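Local coordinates for Tat (Twin-arginine translocation) pathway signal sequence containing protein (Mycobacterium tuberculosis, PDB 5IMU) that is of unknown function, probably carries a Tat signal sequence, and binds a potassium ion in its C-terminal part, at residues Leu128-Ala142 with Leu183-Ile195. Numbering follows the deposited sequence.
Sequences LVEAVRRRDSLPRIA and LTAVGDWMLLAAI
Arg135 and Ser137, in the turn that links helices 124-133 and 140-151, both reach for Asp188 on helix 183-199. Arg135 sets off with CG anti to its own N (chi1 -169°) and bends at chi2, which lays the guanidinium edge along the helix. Arg135 NE gives a salt bridge to Asp188 OD1 at 2.7 Å, meeting that oxygen nearly end-on, with guanidinium and carboxylate planes 59° apart. Arg135 NH2 turns to the backbone instead, bonding Thr184 O at 2.6 Å on a lone pair, though bent (137°); this oxygen also accepts the helical N-H of Asp188. Gly187 has no side chain, which lets Arg135 NH2 come within 3.8 Å of Gly187 CA. Ser137 OG donates to the syn lone pair of Asp188 OD2 (2.5 Å), so each carboxylate oxygen has a partner and the group's rotation is probably fixed. Leu138 CD1 rests against Asp188 CG at 3.6 Å, while its CD2 meets Leu191 CD1, the two leucines crossing at about a right angle. The same Leu191 packs on Ala131 CB through CD2 (3.9 Å). Farther along, Leu192 CD2 touches Ala142 CB and meets Pro139 CG tip to tip, and Leu128 brings CD1 near Ala194 CB and CD2 near Ile195 CG1. Tyr213 of helix 203-216 touches Ala131, Arg135 and Leu191. In this C-terminal helical bundle of the DUF5631 region, salt bridge and serine bond join type I turn 135-138 to helix 183-199, beside apolar leucine contacts.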
loop_
_atom_site.group_PDB
_atom_site.type_symbol
_atom_site.label_atom_id
_atom_site.label_comp_id
_atom_site.label_asym_id
_atom_site.label_seq_id
_atom_site.Cartn_x
_atom_site.Cartn_y
_atom_site.Cartn_z
ATOM N N LEU A 128 -4.999 -0.193 -18.127
ATOM C CA LEU A 128 -4.402 1.022 -17.581
ATOM C C LEU A 128 -4.698 2.226 -18.466
ATOM O O LEU A 128 -5.011 3.311 -17.963
ATOM C CB LEU A 128 -2.891 0.833 -17.405
ATOM C CG LEU A 128 -2.049 1.899 -16.687
ATOM C CD1 LEU A 128 -0.777 1.263 -16.148
ATOM C CD2 LEU A 128 -1.691 3.076 -17.591
ATOM N N VAL A 129 -4.597 2.055 -19.785
ATOM C CA VAL A 129 -4.823 3.171 -20.700
ATOM C C VAL A 129 -6.273 3.637 -20.625
ATOM O O VAL A 129 -6.556 4.841 -20.672
ATOM C CB VAL A 129 -4.422 2.772 -22.131
ATOM C CG1 VAL A 129 -4.787 3.871 -23.121
ATOM C CG2 VAL A 129 -2.934 2.471 -22.192
ATOM N N GLU A 130 -7.213 2.693 -20.503
ATOM C CA GLU A 130 -8.616 3.061 -20.335
ATOM C C GLU A 130 -8.837 3.811 -19.030
ATOM O O GLU A 130 -9.569 4.807 -18.993
ATOM C CB GLU A 130 -9.504 1.815 -20.387
ATOM C CG GLU A 130 -10.137 1.541 -21.743
ATOM C CD GLU A 130 -11.000 2.690 -22.225
ATOM O OE1 GLU A 130 -10.586 3.391 -23.173
ATOM O OE2 GLU A 130 -12.088 2.898 -21.648
ATOM N N ALA A 131 -8.211 3.347 -17.945
ATOM C CA ALA A 131 -8.367 4.018 -16.659
ATOM C C ALA A 131 -7.871 5.455 -16.724
ATOM O O ALA A 131 -8.503 6.364 -16.173
ATOM C CB ALA A 131 -7.629 3.243 -15.568
ATOM N N VAL A 132 -6.739 5.679 -17.395
ATOM C CA VAL A 132 -6.222 7.034 -17.545
ATOM C C VAL A 132 -7.162 7.873 -18.402
ATOM O O VAL A 132 -7.421 9.043 -18.099
ATOM C CB VAL A 132 -4.799 6.995 -18.131
ATOM C CG1 VAL A 132 -4.331 8.397 -18.503
ATOM C CG2 VAL A 132 -3.834 6.359 -17.141
ATOM N N ARG A 133 -7.698 7.287 -19.477
ATOM C CA ARG A 133 -8.574 8.039 -20.372
ATOM C C ARG A 133 -9.799 8.571 -19.638
ATOM O O ARG A 133 -10.220 9.712 -19.860
ATOM C CB ARG A 133 -9.005 7.164 -21.553
ATOM C CG ARG A 133 -9.960 7.870 -22.508
ATOM C CD ARG A 133 -10.413 6.970 -23.649
ATOM N NE ARG A 133 -11.357 5.945 -23.211
ATOM C CZ ARG A 133 -12.658 6.152 -23.028
ATOM N NH1 ARG A 133 -13.178 7.353 -23.238
ATOM N NH2 ARG A 133 -13.440 5.157 -22.630
ATOM N N ARG A 134 -10.372 7.769 -18.745
ATOM C CA ARG A 134 -11.655 8.090 -18.133
ATOM C C ARG A 134 -11.533 8.887 -16.837
ATOM O O ARG A 134 -12.560 9.191 -16.221
ATOM C CB ARG A 134 -12.443 6.797 -17.876
ATOM C CG ARG A 134 -12.838 6.057 -19.154
ATOM C CD ARG A 134 -13.585 4.755 -18.874
ATOM N NE ARG A 134 -14.826 4.972 -18.136
ATOM C CZ ARG A 134 -15.712 4.019 -17.869
ATOM N NH1 ARG A 134 -15.499 2.776 -18.285
ATOM N NH2 ARG A 134 -16.815 4.305 -17.188
ATOM N N ARG A 135 -10.321 9.249 -16.416
ATOM C CA ARG A 135 -10.099 9.931 -15.142
ATOM C C ARG A 135 -9.762 11.393 -15.407
ATOM O O ARG A 135 -8.662 11.706 -15.875
ATOM C CB ARG A 135 -8.980 9.258 -14.351
ATOM C CG ARG A 135 -8.872 9.740 -12.918
ATOM C CD ARG A 135 -10.075 9.290 -12.111
ATOM N NE ARG A 135 -9.775 9.227 -10.686
ATOM C CZ ARG A 135 -10.403 8.433 -9.827
ATOM N NH1 ARG A 135 -11.364 7.623 -10.251
ATOM N NH2 ARG A 135 -10.063 8.439 -8.546
ATOM N N ASP A 136 -10.693 12.291 -15.073
ATOM C CA ASP A 136 -10.515 13.701 -15.408
ATOM C C ASP A 136 -9.488 14.384 -14.509
ATOM O O ASP A 136 -8.895 15.392 -14.910
ATOM C CB ASP A 136 -11.858 14.430 -15.318
ATOM C CG ASP A 136 -11.864 15.746 -16.077
ATOM O OD1 ASP A 136 -11.370 15.775 -17.222
ATOM O OD2 ASP A 136 -12.358 16.756 -15.526
ATOM N N SER A 137 -9.261 13.861 -13.306
ATOM C CA SER A 137 -8.472 14.556 -12.296
ATOM C C SER A 137 -6.969 14.323 -12.416
ATOM O O SER A 137 -6.205 14.938 -11.663
ATOM C CB SER A 137 -8.945 14.144 -10.899
ATOM O OG SER A 137 -8.910 12.733 -10.749
ATOM N N LEU A 138 -6.526 13.470 -13.338
ATOM C CA LEU A 138 -5.111 13.146 -13.448
ATOM C C LEU A 138 -4.312 14.346 -13.959
ATOM O O LEU A 138 -4.836 15.181 -14.702
ATOM C CB LEU A 138 -4.911 11.965 -14.396
ATOM C CG LEU A 138 -4.514 10.576 -13.882
ATOM C CD1 LEU A 138 -4.740 10.410 -12.387
ATOM C CD2 LEU A 138 -5.259 9.502 -14.665
ATOM N N PRO A 139 -3.038 14.453 -13.583
ATOM C CA PRO A 139 -2.194 15.519 -14.133
ATOM C C PRO A 139 -1.766 15.208 -15.559
ATOM O O PRO A 139 -1.895 14.082 -16.047
ATOM C CB PRO A 139 -0.990 15.542 -13.184
ATOM C CG PRO A 139 -0.891 14.138 -12.696
ATOM C CD PRO A 139 -2.317 13.643 -12.583
ATOM N N ARG A 140 -1.235 16.239 -16.225
ATOM C CA ARG A 140 -0.881 16.111 -17.637
ATOM C C ARG A 140 0.151 15.009 -17.864
ATOM O O ARG A 140 0.120 14.324 -18.894
ATOM C CB ARG A 140 -0.370 17.451 -18.173
ATOM C CG ARG A 140 0.189 17.391 -19.591
ATOM C CD ARG A 140 0.590 18.770 -20.107
ATOM N NE ARG A 140 -0.571 19.577 -20.478
ATOM C CZ ARG A 140 -0.519 20.874 -20.768
ATOM N NH1 ARG A 140 0.636 21.521 -20.721
ATOM N NH2 ARG A 140 -1.627 21.527 -21.097
ATOM N N ILE A 141 1.068 14.813 -16.911
ATOM C CA ILE A 141 2.121 13.818 -17.095
ATOM C C ILE A 141 1.531 12.423 -17.255
ATOM O O ILE A 141 2.066 11.597 -18.003
ATOM C CB ILE A 141 3.133 13.877 -15.931
ATOM C CG1 ILE A 141 4.299 12.927 -16.196
ATOM C CG2 ILE A 141 2.465 13.537 -14.600
ATOM C CD1 ILE A 141 5.127 13.297 -17.404
ATOM N N ALA A 142 0.415 12.141 -16.579
ATOM C CA ALA A 142 -0.210 10.829 -16.702
ATOM C C ALA A 142 -0.747 10.609 -18.110
ATOM O O ALA A 142 -0.553 9.541 -18.698
ATOM C CB ALA A 142 -1.326 10.675 -15.667
ATOM N N LEU A 183 -11.518 9.197 -1.612
ATOM C CA LEU A 183 -11.023 8.039 -2.349
ATOM C C LEU A 183 -10.721 8.380 -3.800
ATOM O O LEU A 183 -9.938 7.671 -4.442
ATOM C CB LEU A 183 -12.035 6.894 -2.299
ATOM C CG LEU A 183 -12.204 6.110 -1.000
ATOM C CD1 LEU A 183 -12.962 4.831 -1.297
ATOM C CD2 LEU A 183 -10.865 5.805 -0.347
ATOM N N THR A 184 -11.345 9.433 -4.328
ATOM C CA THR A 184 -10.992 9.945 -5.647
ATOM C C THR A 184 -9.499 10.239 -5.740
ATOM O O THR A 184 -8.821 9.794 -6.674
ATOM C CB THR A 184 -11.812 11.200 -5.947
ATOM O OG1 THR A 184 -13.106 10.827 -6.438
ATOM C CG2 THR A 184 -11.104 12.085 -6.967
ATOM N N ALA A 185 -8.968 10.991 -4.771
ATOM C CA ALA A 185 -7.547 11.318 -4.785
ATOM C C ALA A 185 -6.684 10.088 -4.542
ATOM O O ALA A 185 -5.572 9.998 -5.076
ATOM C CB ALA A 185 -7.244 12.397 -3.745
ATOM N N VAL A 186 -7.172 9.135 -3.746
ATOM C CA VAL A 186 -6.428 7.896 -3.534
ATOM C C VAL A 186 -6.320 7.112 -4.837
ATOM O O VAL A 186 -5.261 6.561 -5.162
ATOM C CB VAL A 186 -7.087 7.061 -2.421
ATOM C CG1 VAL A 186 -6.423 5.699 -2.313
ATOM C CG2 VAL A 186 -7.013 7.797 -1.091
ATOM N N GLY A 187 -7.411 7.054 -5.603
ATOM C CA GLY A 187 -7.365 6.378 -6.889
ATOM C C GLY A 187 -6.335 6.983 -7.826
ATOM O O GLY A 187 -5.604 6.260 -8.506
ATOM N N ASP A 188 -6.261 8.314 -7.868
ATOM C CA ASP A 188 -5.231 8.979 -8.663
ATOM C C ASP A 188 -3.836 8.576 -8.199
ATOM O O ASP A 188 -2.952 8.296 -9.017
ATOM C CB ASP A 188 -5.407 10.495 -8.580
ATOM C CG ASP A 188 -6.616 10.988 -9.352
ATOM O OD1 ASP A 188 -7.411 10.148 -9.826
ATOM O OD2 ASP A 188 -6.776 12.221 -9.484
ATOM N N TRP A 189 -3.621 8.563 -6.881
ATOM C CA TRP A 189 -2.359 8.096 -6.310
ATOM C C TRP A 189 -2.015 6.696 -6.808
ATOM O O TRP A 189 -0.870 6.418 -7.183
ATOM C CB TRP A 189 -2.469 8.130 -4.783
ATOM C CG TRP A 189 -1.196 7.952 -4.007
ATOM C CD1 TRP A 189 0.058 7.727 -4.501
ATOM C CD2 TRP A 189 -1.066 7.983 -2.580
ATOM N NE1 TRP A 189 0.960 7.618 -3.466
ATOM C CE2 TRP A 189 0.293 7.771 -2.278
ATOM C CE3 TRP A 189 -1.971 8.170 -1.530
ATOM C CZ2 TRP A 189 0.769 7.739 -0.967
ATOM C CZ3 TRP A 189 -1.496 8.141 -0.233
ATOM C CH2 TRP A 189 -0.139 7.928 0.038
ATOM N N MET A 190 -3.012 5.805 -6.842
ATOM C CA MET A 190 -2.773 4.430 -7.274
ATOM C C MET A 190 -2.395 4.362 -8.751
ATOM O O MET A 190 -1.469 3.633 -9.127
ATOM C CB MET A 190 -4.010 3.574 -7.003
ATOM C CG MET A 190 -4.306 3.339 -5.530
ATOM S SD MET A 190 -5.948 2.639 -5.269
ATOM C CE MET A 190 -5.891 2.278 -3.517
ATOM N N LEU A 191 -3.109 5.103 -9.606
ATOM C CA LEU A 191 -2.808 5.074 -11.035
ATOM C C LEU A 191 -1.421 5.637 -11.323
ATOM O O LEU A 191 -0.678 5.084 -12.144
ATOM C CB LEU A 191 -3.865 5.853 -11.817
ATOM C CG LEU A 191 -5.076 5.087 -12.356
ATOM C CD1 LEU A 191 -5.941 6.006 -13.210
ATOM C CD2 LEU A 191 -4.650 3.857 -13.145
ATOM N N LEU A 192 -1.057 6.740 -10.668
ATOM C CA LEU A 192 0.283 7.289 -10.851
ATOM C C LEU A 192 1.347 6.315 -10.359
ATOM O O LEU A 192 2.415 6.189 -10.972
ATOM C CB LEU A 192 0.404 8.629 -10.128
ATOM C CG LEU A 192 -0.546 9.742 -10.576
ATOM C CD1 LEU A 192 -0.457 10.937 -9.636
ATOM C CD2 LEU A 192 -0.256 10.163 -12.010
ATOM N N ALA A 193 1.072 5.617 -9.252
ATOM C CA ALA A 193 2.023 4.642 -8.728
ATOM C C ALA A 193 2.220 3.488 -9.702
ATOM O O ALA A 193 3.330 2.959 -9.834
ATOM C CB ALA A 193 1.551 4.120 -7.370
ATOM N N ALA A 194 1.151 3.083 -10.393
ATOM C CA ALA A 194 1.274 2.017 -11.380
ATOM C C ALA A 194 2.156 2.446 -12.545
ATOM O O ALA A 194 2.970 1.660 -13.040
ATOM C CB ALA A 194 -0.111 1.599 -11.877
ATOM N N ILE A 195 2.013 3.698 -12.992
ATOM C CA ILE A 195 2.831 4.193 -14.095
ATOM C C ILE A 195 4.304 4.218 -13.704
ATOM O O ILE A 195 5.174 3.823 -14.489
ATOM C CB ILE A 195 2.341 5.582 -14.545
ATOM C CG1 ILE A 195 0.919 5.491 -15.104
ATOM C CG2 ILE A 195 3.276 6.169 -15.588
ATOM C CD1 ILE A 195 0.291 6.837 -15.392
#